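Retinol dehydratase (Spodoptera frugiperda, PDB 1X8L) is a sulfotransferase-family enzyme that dehydrates retinol, probably by way of a sulfonated intermediate, and is held here with 4-oxoretinol and the spent cofactor adenosine-3'-5'-diphosphate. Local coordinates at residues I104-F109 with S148-V153; S193-A198 with S208-F213; A198-L203 with G302-G307. The protein carries 2 engineered substitutions. All coordinates share one frame; numbering follows the deposited sequence.

The three contacts come from one sulfotransferase domain, whose core is a five-stranded parallel sheet, and each of them touches 4-oxoretinol. Contact 1 comes first along the chain and is complete before the others open; it joins an outermost strand, 104-105, to helix 146-152. Contacts 2 and 3 share Ala-198 and draw on the same helix 187-200, contact 2 along its flank and contact 3 at its C-terminal end, and their segments alternate in sequence. Their centres lie about 12 Å apart, whereas the centre of contact 1 is about 28 Å from that of contact 2 and 24 Å from that of contact 3. Edge strand, helix 187-200 and the loop after helix 297-301 thus each give residues to one ligand pocket.

Contact 1 of 3, residues I104-F109 with S148-V153; sequences IYLDGF and SLLAAV. With OXR (4-oxoretinol), chain E.
At the edge of the parallel sheet, strand 104-105 packs Ile-104 against the last turn of helix 146-152, close to where the strand delivers Tyr-105 to the 4-oxoretinol pocket. Ile-104 makes most of the contact. Its CG2 branch, set anti to the backbone N, lies 3.7 Å from Leu-149 CB, and the two side chains meet at a slant. The other branch runs alongside Val-153 in the opposite sense, bringing Ile-104 CD1 to 4.0 Å from Val-153 CG2. Leu-150 closes the flank: its CD2 approaches Ile-104 CB at 4.3 Å, while Leu-106 CD1 only grazes Leu-150 CD1 at 4.5 Å. Leu-106 and Leu-150 both also rest on Val-161 of the adjoining strand 160-163.

Tyr-105 points away from the helix. A type I turn from Tyr-105 to Gly-108 folds Gly-108 CA over the centre of the Tyr-105 ring, and Tyr-105 CE1 comes within 3.3 Å of C20 of 4-oxoretinol. The ligand's O1 gives Tyr-105 OH a weak hydrogen bond of 3.5 Å. No hydrogen bond joins the two segments: they meet through aliphatic groups, while backbone polar atoms pair elsewhere, Ile-104 with Phe-160 and Lys-162 of the sheet and Leu-150 O with Arg-159.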
loop_
_atom_site.group_PDB
_atom_site.type_symbol
_atom_site.label_atom_id
_atom_site.label_comp_id
_atom_site.label_asym_id
_atom_site.label_seq_id
_atom_site.Cartn_x
_atom_site.Cartn_y
_atom_site.Cartn_z
ATOM N N ILE A 104 2.253 -33.962 15.345
ATOM C CA ILE A 104 3.027 -33.545 14.223
ATOM C C ILE A 104 2.260 -32.420 13.539
ATOM O O ILE A 104 1.092 -32.591 13.230
ATOM C CB ILE A 104 3.220 -34.707 13.231
ATOM C CG1 ILE A 104 3.832 -35.932 13.949
ATOM C CG2 ILE A 104 4.056 -34.231 12.021
ATOM C CD1 ILE A 104 5.342 -35.984 13.920
ATOM N N TYR A 105 2.940 -31.305 13.277
ATOM C CA TYR A 105 2.357 -30.150 12.617
ATOM C C TYR A 105 2.654 -30.291 11.138
ATOM O O TYR A 105 3.727 -29.929 10.689
ATOM C CB TYR A 105 2.954 -28.843 13.189
ATOM C CG TYR A 105 2.322 -27.528 12.709
ATOM C CD1 TYR A 105 2.762 -26.323 13.226
ATOM C CD2 TYR A 105 1.288 -27.486 11.752
ATOM C CE1 TYR A 105 2.224 -25.127 12.814
ATOM C CE2 TYR A 105 0.753 -26.274 11.319
ATOM C CZ TYR A 105 1.231 -25.099 11.858
ATOM O OH TYR A 105 0.713 -23.868 11.502
ATOM N N LEU A 106 1.699 -30.851 10.389
ATOM C CA LEU A 106 1.947 -31.264 8.999
ATOM C C LEU A 106 2.485 -30.133 8.119
ATOM O O LEU A 106 3.410 -30.351 7.346
ATOM C CB LEU A 106 0.672 -31.855 8.385
ATOM C CG LEU A 106 0.722 -32.391 6.944
ATOM C CD1 LEU A 106 1.827 -33.435 6.754
ATOM C CD2 LEU A 106 -0.640 -32.954 6.541
ATOM N N ASP A 107 1.919 -28.929 8.262
ATOM C CA ASP A 107 2.223 -27.797 7.385
ATOM C C ASP A 107 3.006 -26.675 8.083
ATOM O O ASP A 107 3.120 -25.575 7.545
ATOM C CB ASP A 107 0.940 -27.239 6.702
ATOM C CG ASP A 107 -0.186 -26.928 7.691
ATOM O OD1 ASP A 107 -0.671 -27.886 8.388
ATOM O OD2 ASP A 107 -0.676 -25.777 7.826
ATOM N N GLY A 108 3.589 -26.967 9.243
ATOM C CA GLY A 108 4.376 -25.987 10.000
ATOM C C GLY A 108 5.651 -25.522 9.315
ATOM O O GLY A 108 6.067 -24.376 9.456
ATOM N N PHE A 109 6.253 -26.438 8.555
ATOM C CA PHE A 109 7.488 -26.202 7.821
ATOM C C PHE A 109 7.420 -25.046 6.833
ATOM O O PHE A 109 8.388 -24.323 6.693
ATOM C CB PHE A 109 7.895 -27.479 7.066
ATOM C CG PHE A 109 7.085 -27.751 5.825
ATOM C CD1 PHE A 109 7.583 -27.417 4.569
ATOM C CD2 PHE A 109 5.826 -28.347 5.908
ATOM C CE1 PHE A 109 6.842 -27.667 3.422
ATOM C CE2 PHE A 109 5.097 -28.605 4.763
ATOM C CZ PHE A 109 5.595 -28.247 3.521
ATOM N N SER A 148 7.758 -36.054 5.783
ATOM C CA SER A 148 8.842 -36.872 6.330
ATOM C C SER A 148 8.746 -36.984 7.847
ATOM O O SER A 148 9.080 -38.017 8.401
ATOM C CB SER A 148 10.207 -36.356 5.882
ATOM O OG SER A 148 10.520 -35.111 6.449
ATOM N N LEU A 149 8.224 -35.945 8.495
ATOM C CA LEU A 149 7.940 -36.006 9.920
ATOM C C LEU A 149 6.887 -37.040 10.213
ATOM O O LEU A 149 7.033 -37.815 11.123
ATOM C CB LEU A 149 7.429 -34.672 10.458
ATOM C CG LEU A 149 8.436 -33.536 10.437
ATOM C CD1 LEU A 149 7.757 -32.277 10.985
ATOM C CD2 LEU A 149 9.699 -33.933 11.221
ATOM N N LEU A 150 5.827 -37.050 9.420
ATOM C CA LEU A 150 4.719 -37.971 9.658
ATOM C C LEU A 150 5.226 -39.398 9.555
ATOM O O LEU A 150 4.930 -40.229 10.404
ATOM C CB LEU A 150 3.588 -37.750 8.648
ATOM C CG LEU A 150 2.230 -37.248 9.112
ATOM C CD1 LEU A 150 1.169 -37.639 8.083
ATOM C CD2 LEU A 150 1.841 -37.765 10.488
ATOM N N ALA A 151 6.005 -39.652 8.503
ATOM C CA ALA A 151 6.472 -40.985 8.145
ATOM C C ALA A 151 7.495 -41.527 9.136
ATOM O O ALA A 151 7.660 -42.729 9.226
ATOM C CB ALA A 151 7.055 -40.981 6.734
ATOM N N ALA A 152 8.176 -40.642 9.867
ATOM C CA ALA A 152 9.196 -41.054 10.844
ATOM C C ALA A 152 8.607 -41.734 12.091
ATOM O O ALA A 152 9.304 -42.496 12.727
ATOM C CB ALA A 152 10.091 -39.868 11.246
ATOM N N VAL A 153 7.332 -41.499 12.413
ATOM C CA VAL A 153 6.715 -42.116 13.593
ATOM C C VAL A 153 6.538 -43.615 13.345
ATOM O O VAL A 153 5.951 -44.010 12.339
ATOM C CB VAL A 153 5.331 -41.500 13.927
ATOM C CG1 VAL A 153 4.711 -42.171 15.156
ATOM C CG2 VAL A 153 5.434 -39.988 14.132
HETATM O O2 OXR E . 10.168 -15.634 12.183
HETATM C C4 OXR E . 10.432 -16.807 12.379
HETATM C C3 OXR E . 11.855 -17.205 12.157
HETATM C C2 OXR E . 12.169 -18.668 12.402
HETATM C C1 OXR E . 11.057 -19.635 12.835
HETATM C C17 OXR E . 11.458 -20.228 14.188
HETATM C C16 OXR E . 10.908 -20.728 11.759
HETATM C C5 OXR E . 9.396 -17.749 12.791
HETATM C C18 OXR E . 8.034 -17.147 12.957
HETATM C C6 OXR E . 9.660 -19.060 13.004
HETATM C C7 OXR E . 8.682 -20.110 13.434
HETATM C C8 OXR E . 7.358 -20.028 13.524
HETATM C C9 OXR E . 6.516 -21.168 13.979
HETATM C C19 OXR E . 7.044 -22.518 14.412
HETATM C C10 OXR E . 5.206 -20.898 14.029
HETATM C C11 OXR E . 4.202 -21.827 14.496
HETATM C C12 OXR E . 2.971 -21.333 14.613
HETATM C C13 OXR E . 1.848 -22.149 15.084
HETATM C C20 OXR E . 2.081 -23.498 15.719
HETATM C C14 OXR E . 0.611 -21.655 14.953
HETATM C C15 OXR E . -0.636 -22.421 15.388
HETATM O O1 OXR E . -0.987 -23.484 14.504
#

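Contact 2 of 3, residues S193-A198 with S208-F213; sequences SSFHHA and SNFKDF. With A3P (adenosine-3'-5'-diphosphate), chain H; OXR (4-oxoretinol), chain E.
Phe-195 of helix 187-200 packs against both Phe-210 and Phe-213 of helix 210-218: the first covers a face of its ring, the second lies on its backbone. Phe-210 turns an edge to the face of the Phe-195 ring in a T-shaped stack, with centroids 5.5 Å apart and planes at 77°. Its CB sits almost squarely above the same ring, 3.9 Å from the Phe-195 centroid, in a CH-pi contact. Phe-213 presents a face instead: with CG anti to the backbone N (chi1 -166°), the Phe-213 ring takes Phe-195 CA 3.8 Å from its centroid. Phe-195 N approaches Phe-213 CE2 to 3.4 Å, and Ser-194 CB reaches Phe-213 CZ at 3.7 Å. With an alanine in place of Phe-213, a gap would probably open against the backbone at Ser-194 and Phe-195, and Tyr-222 would lose its edge-to-face partner.

The contact of Ala-198 CB with Phe-213 CE1, 4.3 Å, is longer but still buried. By contrast, the Asn-209 side chain is exposed and points away from helix 187-200; here the bonds are local, a capping box in which Asp-212 N donates nearly straight to Asn-209 OD1 at 3.0 Å and Asn-209 N donates to Asp-212 OD2.

On another side of helix 187-200, Ser-193 OG donates to O1P of the cofactor at 2.6 Å, and the His-197 ring turns an edge to C14 of 4-oxoretinol. Helix 210-218 therefore backs the helix that carries these ligand contacts, and Phe-210 also packs on Met-327 of helix 325-339.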
loop_
_atom_site.group_PDB
_atom_site.type_symbol
_atom_site.label_atom_id
_atom_site.label_comp_id
_atom_site.label_asym_id
_atom_site.label_seq_id
_atom_site.Cartn_x
_atom_site.Cartn_y
_atom_site.Cartn_z
ATOM N N SER A 193 -7.828 -12.860 15.673
ATOM C CA SER A 193 -6.906 -13.716 16.352
ATOM C C SER A 193 -5.682 -13.940 15.474
ATOM O O SER A 193 -4.582 -13.982 16.005
ATOM C CB SER A 193 -7.536 -15.053 16.763
ATOM O OG SER A 193 -6.559 -15.785 17.467
ATOM N N SER A 194 -5.880 -14.007 14.154
ATOM C CA SER A 194 -4.794 -14.193 13.188
ATOM C C SER A 194 -3.881 -12.946 13.094
ATOM O O SER A 194 -2.643 -13.084 12.966
ATOM C CB SER A 194 -5.326 -14.597 11.797
ATOM O OG SER A 194 -5.978 -15.833 11.834
ATOM N N PHE A 195 -4.475 -11.764 13.197
ATOM C CA PHE A 195 -3.742 -10.487 13.335
ATOM C C PHE A 195 -2.775 -10.535 14.508
ATOM O O PHE A 195 -1.595 -10.242 14.360
ATOM C CB PHE A 195 -4.742 -9.324 13.560
ATOM C CG PHE A 195 -4.106 -7.988 13.928
ATOM C CD1 PHE A 195 -3.354 -7.280 12.997
ATOM C CD2 PHE A 195 -4.316 -7.415 15.167
ATOM C CE1 PHE A 195 -2.814 -6.013 13.304
ATOM C CE2 PHE A 195 -3.772 -6.179 15.493
ATOM C CZ PHE A 195 -3.011 -5.473 14.545
ATOM N N HIS A 196 -3.275 -10.910 15.678
ATOM C CA HIS A 196 -2.454 -10.888 16.886
ATOM C C HIS A 196 -1.379 -12.004 16.846
ATOM O O HIS A 196 -0.290 -11.859 17.429
ATOM C CB HIS A 196 -3.341 -11.010 18.143
ATOM C CG HIS A 196 -4.026 -9.737 18.547
ATOM N ND1 HIS A 196 -3.346 -8.631 19.010
ATOM C CD2 HIS A 196 -5.343 -9.404 18.578
ATOM C CE1 HIS A 196 -4.209 -7.669 19.302
ATOM N NE2 HIS A 196 -5.431 -8.113 19.046
ATOM N N HIS A 197 -1.703 -13.118 16.196
ATOM C CA HIS A 197 -0.815 -14.264 16.092
ATOM C C HIS A 197 0.333 -13.933 15.094
ATOM O O HIS A 197 1.486 -14.317 15.297
ATOM C CB HIS A 197 -1.626 -15.468 15.655
ATOM C CG HIS A 197 -0.822 -16.641 15.229
ATOM N ND1 HIS A 197 -0.246 -16.730 13.982
ATOM C CD2 HIS A 197 -0.568 -17.817 15.845
ATOM C CE1 HIS A 197 0.379 -17.890 13.871
ATOM N NE2 HIS A 197 0.220 -18.555 14.998
ATOM N N ALA A 198 0.009 -13.161 14.057
ATOM C CA ALA A 198 1.037 -12.654 13.171
ATOM C C ALA A 198 1.978 -11.722 13.908
ATOM O O ALA A 198 3.189 -11.771 13.702
ATOM C CB ALA A 198 0.419 -11.976 11.950
ATOM N N SER A 208 1.685 -1.304 9.859
ATOM C CA SER A 208 0.360 -1.819 9.470
ATOM C C SER A 208 -0.595 -1.853 10.666
ATOM O O SER A 208 -0.161 -1.841 11.802
ATOM C CB SER A 208 0.460 -3.244 8.905
ATOM O OG SER A 208 1.546 -3.401 8.016
ATOM N N ASN A 209 -1.895 -1.885 10.395
ATOM C CA ASN A 209 -2.907 -2.005 11.448
ATOM C C ASN A 209 -3.886 -3.156 11.148
ATOM O O ASN A 209 -3.737 -3.846 10.138
ATOM C CB ASN A 209 -3.620 -0.663 11.695
ATOM C CG ASN A 209 -4.399 -0.153 10.488
ATOM O OD1 ASN A 209 -4.743 -0.916 9.571
ATOM N ND2 ASN A 209 -4.704 1.142 10.494
ATOM N N PHE A 210 -4.851 -3.374 12.034
ATOM C CA PHE A 210 -5.801 -4.459 11.856
ATOM C C PHE A 210 -6.684 -4.335 10.600
ATOM O O PHE A 210 -6.976 -5.339 9.958
ATOM C CB PHE A 210 -6.719 -4.672 13.069
ATOM C CG PHE A 210 -7.789 -5.688 12.775
ATOM C CD1 PHE A 210 -7.437 -7.030 12.601
ATOM C CD2 PHE A 210 -9.081 -5.300 12.534
ATOM C CE1 PHE A 210 -8.377 -7.970 12.272
ATOM C CE2 PHE A 210 -10.031 -6.224 12.195
ATOM C CZ PHE A 210 -9.690 -7.563 12.052
ATOM N N LYS A 211 -7.121 -3.126 10.264
ATOM C CA LYS A 211 -7.887 -2.914 9.043
ATOM C C LYS A 211 -7.100 -3.376 7.791
ATOM O O LYS A 211 -7.664 -4.033 6.928
ATOM C CB LYS A 211 -8.297 -1.458 8.897
ATOM C CG LYS A 211 -9.081 -1.179 7.622
ATOM C CD LYS A 211 -9.570 0.259 7.545
ATOM C CE LYS A 211 -10.839 0.357 6.686
ATOM N NZ LYS A 211 -11.239 1.762 6.448
ATOM N N ASP A 212 -5.807 -3.039 7.714
ATOM C CA ASP A 212 -4.923 -3.578 6.663
ATOM C C ASP A 212 -4.933 -5.115 6.675
ATOM O O ASP A 212 -4.961 -5.750 5.621
ATOM C CB ASP A 212 -3.482 -3.118 6.845
ATOM C CG ASP A 212 -3.299 -1.633 6.632
ATOM O OD1 ASP A 212 -3.878 -1.091 5.696
ATOM O OD2 ASP A 212 -2.570 -0.931 7.363
ATOM N N PHE A 213 -4.908 -5.696 7.871
ATOM C CA PHE A 213 -4.966 -7.160 7.994
ATOM C C PHE A 213 -6.294 -7.695 7.493
ATOM O O PHE A 213 -6.325 -8.621 6.698
ATOM C CB PHE A 213 -4.683 -7.645 9.401
ATOM C CG PHE A 213 -4.409 -9.132 9.489
ATOM C CD1 PHE A 213 -3.136 -9.627 9.280
ATOM C CD2 PHE A 213 -5.436 -10.029 9.791
ATOM C CE1 PHE A 213 -2.887 -10.998 9.361
ATOM C CE2 PHE A 213 -5.200 -11.383 9.864
ATOM C CZ PHE A 213 -3.916 -11.878 9.644
HETATM P P1 A3P H . -8.356 -15.686 20.614
HETATM O O1P A3P H . -7.182 -15.031 19.871
HETATM O O2P A3P H . -8.088 -15.482 22.151
HETATM O O3P A3P H . -9.659 -15.005 20.025
HETATM P P2 A3P H . -5.940 -22.174 17.657
HETATM O O4P A3P H . -5.498 -23.168 18.770
HETATM O O5P A3P H . -6.565 -22.905 16.439
HETATM O O6P A3P H . -4.702 -21.322 17.223
HETATM O "O5'" A3P H . -7.063 -21.236 18.328
HETATM C "C5'" A3P H . -6.674 -20.036 18.973
HETATM C "C4'" A3P H . -7.833 -19.353 19.691
HETATM O "O4'" A3P H . -8.418 -20.242 20.627
HETATM C "C3'" A3P H . -7.254 -18.198 20.464
HETATM O "O3'" A3P H . -8.389 -17.292 20.441
HETATM C "C2'" A3P H . -7.191 -18.607 21.890
HETATM O "O2'" A3P H . -7.149 -17.613 22.891
HETATM C "C1'" A3P H . -8.230 -19.704 21.941
HETATM N N9 A3P H . -8.115 -20.664 23.019
HETATM C C8 A3P H . -7.064 -21.470 23.285
HETATM N N7 A3P H . -7.338 -22.261 24.355
HETATM C C5 A3P H . -8.552 -21.949 24.776
HETATM C C6 A3P H . -9.480 -22.361 25.841
HETATM N N6 A3P H . -9.037 -23.302 26.668
HETATM N N1 A3P H . -10.710 -21.798 25.914
HETATM C C2 A3P H . -11.151 -20.837 25.073
HETATM N N3 A3P H . -10.387 -20.378 24.068
HETATM C C4 A3P H . -9.059 -20.936 23.898
HETATM O O2 OXR E . 10.168 -15.634 12.183
HETATM C C4 OXR E . 10.432 -16.807 12.379
HETATM C C3 OXR E . 11.855 -17.205 12.157
HETATM C C2 OXR E . 12.169 -18.668 12.402
HETATM C C1 OXR E . 11.057 -19.635 12.835
HETATM C C17 OXR E . 11.458 -20.228 14.188
HETATM C C16 OXR E . 10.908 -20.728 11.759
HETATM C C5 OXR E . 9.396 -17.749 12.791
HETATM C C18 OXR E . 8.034 -17.147 12.957
HETATM C C6 OXR E . 9.660 -19.060 13.004
HETATM C C7 OXR E . 8.682 -20.110 13.434
HETATM C C8 OXR E . 7.358 -20.028 13.524
HETATM C C9 OXR E . 6.516 -21.168 13.979
HETATM C C19 OXR E . 7.044 -22.518 14.412
HETATM C C10 OXR E . 5.206 -20.898 14.029
HETATM C C11 OXR E . 4.202 -21.827 14.496
HETATM C C12 OXR E . 2.971 -21.333 14.613
HETATM C C13 OXR E . 1.848 -22.149 15.084
HETATM C C20 OXR E . 2.081 -23.498 15.719
HETATM C C14 OXR E . 0.611 -21.655 14.953
HETATM C C15 OXR E . -0.636 -22.421 15.388
HETATM O O1 OXR E . -0.987 -23.484 14.504
#

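Contact 3 of 3, residues A198-L203 with G302-G307; sequences ARLLYL and GILADG. With OXR (4-oxoretinol), chain E.
A positive phi at Tyr-202 (64°), with CG anti to the carbonyl carbon (chi1 -64°), swings its ring across Ala-305. The methyl group of Ala-305 lies over one face, 3.8 Å from the Tyr-202 centroid and displaced toward the rim, a CH-pi contact. Ile-303 O sits at the ring's edge, 3.6 Å from Tyr-202 CD1. The same positive phi makes Tyr-202 the C' residue of a Schellman motif, in which Leu-203 N bonds Ala-198 O and Tyr-202 N bonds Arg-199 O as helix 187-200 ends.

Where the helix ends, Leu-200 O accepts a hydrogen bond of 2.9 Å from Ala-305 N, the donor tilted out of the carbonyl plane. Leu-304 CA adds a CH...O contact to the same oxygen. Leu-304 lies side by side with Leu-200 and Leu-201, its CD2 3.9 Å from Leu-201 CD2. A water bonded to Tyr-202 OH at 2.5 Å also lies within hydrogen-bonding distance of the carbonyl oxygens of Gly-302 and Leu-304.

Leu-201 and Ile-303 extend the contact into the ligand pocket: Leu-201 CD1 is 3.8 Å from C10 of 4-oxoretinol, and Ile-303 CD1 is 4.0 Å from its C17. The contact thus joins the C-terminal end of helix 187-200 to the loop after helix 297-301, where Leu-304 packs on Tyr-298 and Ile-303 also meets Tyr-135 and Leu-138 of helix 132-142.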
loop_
_atom_site.group_PDB
_atom_site.type_symbol
_atom_site.label_atom_id
_atom_site.label_comp_id
_atom_site.label_asym_id
_atom_site.label_seq_id
_atom_site.Cartn_x
_atom_site.Cartn_y
_atom_site.Cartn_z
ATOM N N ALA A 198 0.009 -13.161 14.057
ATOM C CA ALA A 198 1.037 -12.654 13.171
ATOM C C ALA A 198 1.978 -11.722 13.908
ATOM O O ALA A 198 3.189 -11.771 13.702
ATOM C CB ALA A 198 0.419 -11.976 11.950
ATOM N N ARG A 199 1.433 -10.857 14.750
ATOM C CA ARG A 199 2.245 -9.969 15.586
ATOM C C ARG A 199 3.141 -10.770 16.561
ATOM O O ARG A 199 4.277 -10.450 16.756
ATOM C CB ARG A 199 1.351 -9.012 16.371
ATOM C CG ARG A 199 0.673 -7.942 15.556
ATOM C CD ARG A 199 1.470 -6.686 15.475
ATOM N NE ARG A 199 0.898 -5.643 14.616
ATOM C CZ ARG A 199 0.285 -4.534 15.033
ATOM N NH1 ARG A 199 0.060 -4.289 16.322
ATOM N NH2 ARG A 199 -0.143 -3.663 14.133
ATOM N N LEU A 200 2.585 -11.811 17.148
ATOM C CA LEU A 200 3.277 -12.714 18.036
ATOM C C LEU A 200 4.562 -13.256 17.445
ATOM O O LEU A 200 5.553 -13.345 18.149
ATOM C CB LEU A 200 2.366 -13.885 18.386
ATOM C CG LEU A 200 2.903 -14.980 19.288
ATOM C CD1 LEU A 200 2.971 -14.514 20.747
ATOM C CD2 LEU A 200 2.033 -16.190 19.166
ATOM N N LEU A 201 4.532 -13.619 16.167
ATOM C CA LEU A 201 5.674 -14.227 15.499
ATOM C C LEU A 201 6.455 -13.253 14.594
ATOM O O LEU A 201 7.306 -13.680 13.827
ATOM C CB LEU A 201 5.178 -15.414 14.708
ATOM C CG LEU A 201 4.569 -16.537 15.560
ATOM C CD1 LEU A 201 3.743 -17.468 14.700
ATOM C CD2 LEU A 201 5.668 -17.311 16.236
ATOM N N TYR A 202 6.155 -11.955 14.713
ATOM C CA TYR A 202 6.824 -10.858 13.996
ATOM C C TYR A 202 6.631 -10.911 12.475
ATOM O O TYR A 202 7.489 -10.458 11.718
ATOM C CB TYR A 202 8.328 -10.802 14.300
ATOM C CG TYR A 202 8.730 -10.496 15.712
ATOM C CD1 TYR A 202 9.146 -11.513 16.568
ATOM C CD2 TYR A 202 8.753 -9.179 16.193
ATOM C CE1 TYR A 202 9.556 -11.234 17.865
ATOM C CE2 TYR A 202 9.158 -8.893 17.495
ATOM C CZ TYR A 202 9.565 -9.929 18.321
ATOM O OH TYR A 202 9.991 -9.670 19.598
ATOM N N LEU A 203 5.500 -11.447 12.031
ATOM C CA LEU A 203 5.188 -11.502 10.598
ATOM C C LEU A 203 4.862 -10.132 10.005
ATOM O O LEU A 203 5.112 -9.892 8.829
ATOM C CB LEU A 203 4.025 -12.481 10.305
ATOM C CG LEU A 203 4.099 -13.883 10.942
ATOM C CD1 LEU A 203 3.027 -14.835 10.397
ATOM C CD2 LEU A 203 5.490 -14.492 10.800
ATOM N N GLY A 302 13.422 -16.432 22.308
ATOM C CA GLY A 302 13.561 -15.021 21.949
ATOM C C GLY A 302 12.849 -14.631 20.657
ATOM O O GLY A 302 13.068 -13.545 20.111
ATOM N N ILE A 303 11.965 -15.506 20.188
ATOM C CA ILE A 303 11.276 -15.292 18.920
ATOM C C ILE A 303 9.805 -14.905 19.035
ATOM O O ILE A 303 9.133 -14.833 18.012
ATOM C CB ILE A 303 11.399 -16.539 18.042
ATOM C CG1 ILE A 303 10.727 -17.742 18.702
ATOM C CG2 ILE A 303 12.851 -16.832 17.747
ATOM C CD1 ILE A 303 10.307 -18.802 17.709
ATOM N N LEU A 304 9.292 -14.702 20.250
ATOM C CA LEU A 304 7.928 -14.166 20.449
ATOM C C LEU A 304 7.934 -12.666 20.816
ATOM O O LEU A 304 8.803 -12.194 21.542
ATOM C CB LEU A 304 7.193 -14.939 21.538
ATOM C CG LEU A 304 7.010 -16.454 21.403
ATOM C CD1 LEU A 304 6.074 -16.925 22.495
ATOM C CD2 LEU A 304 6.464 -16.875 20.057
ATOM N N ALA A 305 6.965 -11.916 20.299
ATOM C CA ALA A 305 6.910 -10.465 20.534
ATOM C C ALA A 305 6.252 -10.129 21.862
ATOM O O ALA A 305 5.320 -10.814 22.294
ATOM C CB ALA A 305 6.173 -9.767 19.398
ATOM N N ASP A 306 6.746 -9.076 22.498
ATOM C CA ASP A 306 6.193 -8.561 23.757
ATOM C C ASP A 306 4.716 -8.251 23.576
ATOM O O ASP A 306 4.294 -7.856 22.492
ATOM C CB ASP A 306 6.879 -7.238 24.159
ATOM C CG ASP A 306 8.316 -7.410 24.591
ATOM O OD1 ASP A 306 8.785 -8.555 24.742
ATOM O OD2 ASP A 306 9.059 -6.435 24.793
ATOM N N GLY A 307 3.929 -8.435 24.621
ATOM C CA GLY A 307 2.509 -8.126 24.559
ATOM C C GLY A 307 1.594 -9.213 23.981
ATOM O O GLY A 307 0.385 -9.275 24.308
HETATM O O2 OXR E . 10.168 -15.634 12.183
HETATM C C4 OXR E . 10.432 -16.807 12.379
HETATM C C3 OXR E . 11.855 -17.205 12.157
HETATM C C2 OXR E . 12.169 -18.668 12.402
HETATM C C1 OXR E . 11.057 -19.635 12.835
HETATM C C17 OXR E . 11.458 -20.228 14.188
HETATM C C16 OXR E . 10.908 -20.728 11.759
HETATM C C5 OXR E . 9.396 -17.749 12.791
HETATM C C18 OXR E . 8.034 -17.147 12.957
HETATM C C6 OXR E . 9.660 -19.060 13.004
HETATM C C7 OXR E . 8.682 -20.110 13.434
HETATM C C8 OXR E . 7.358 -20.028 13.524
HETATM C C9 OXR E . 6.516 -21.168 13.979
HETATM C C19 OXR E . 7.044 -22.518 14.412
HETATM C C10 OXR E . 5.206 -20.898 14.029
HETATM C C11 OXR E . 4.202 -21.827 14.496
HETATM C C12 OXR E . 2.971 -21.333 14.613
HETATM C C13 OXR E . 1.848 -22.149 15.084
HETATM C C20 OXR E . 2.081 -23.498 15.719
HETATM C C14 OXR E . 0.611 -21.655 14.953
HETATM C C15 OXR E . -0.636 -22.421 15.388
HETATM O O1 OXR E . -0.987 -23.484 14.504
HETATM O O HOH W 1 11.587 -11.348 20.559
#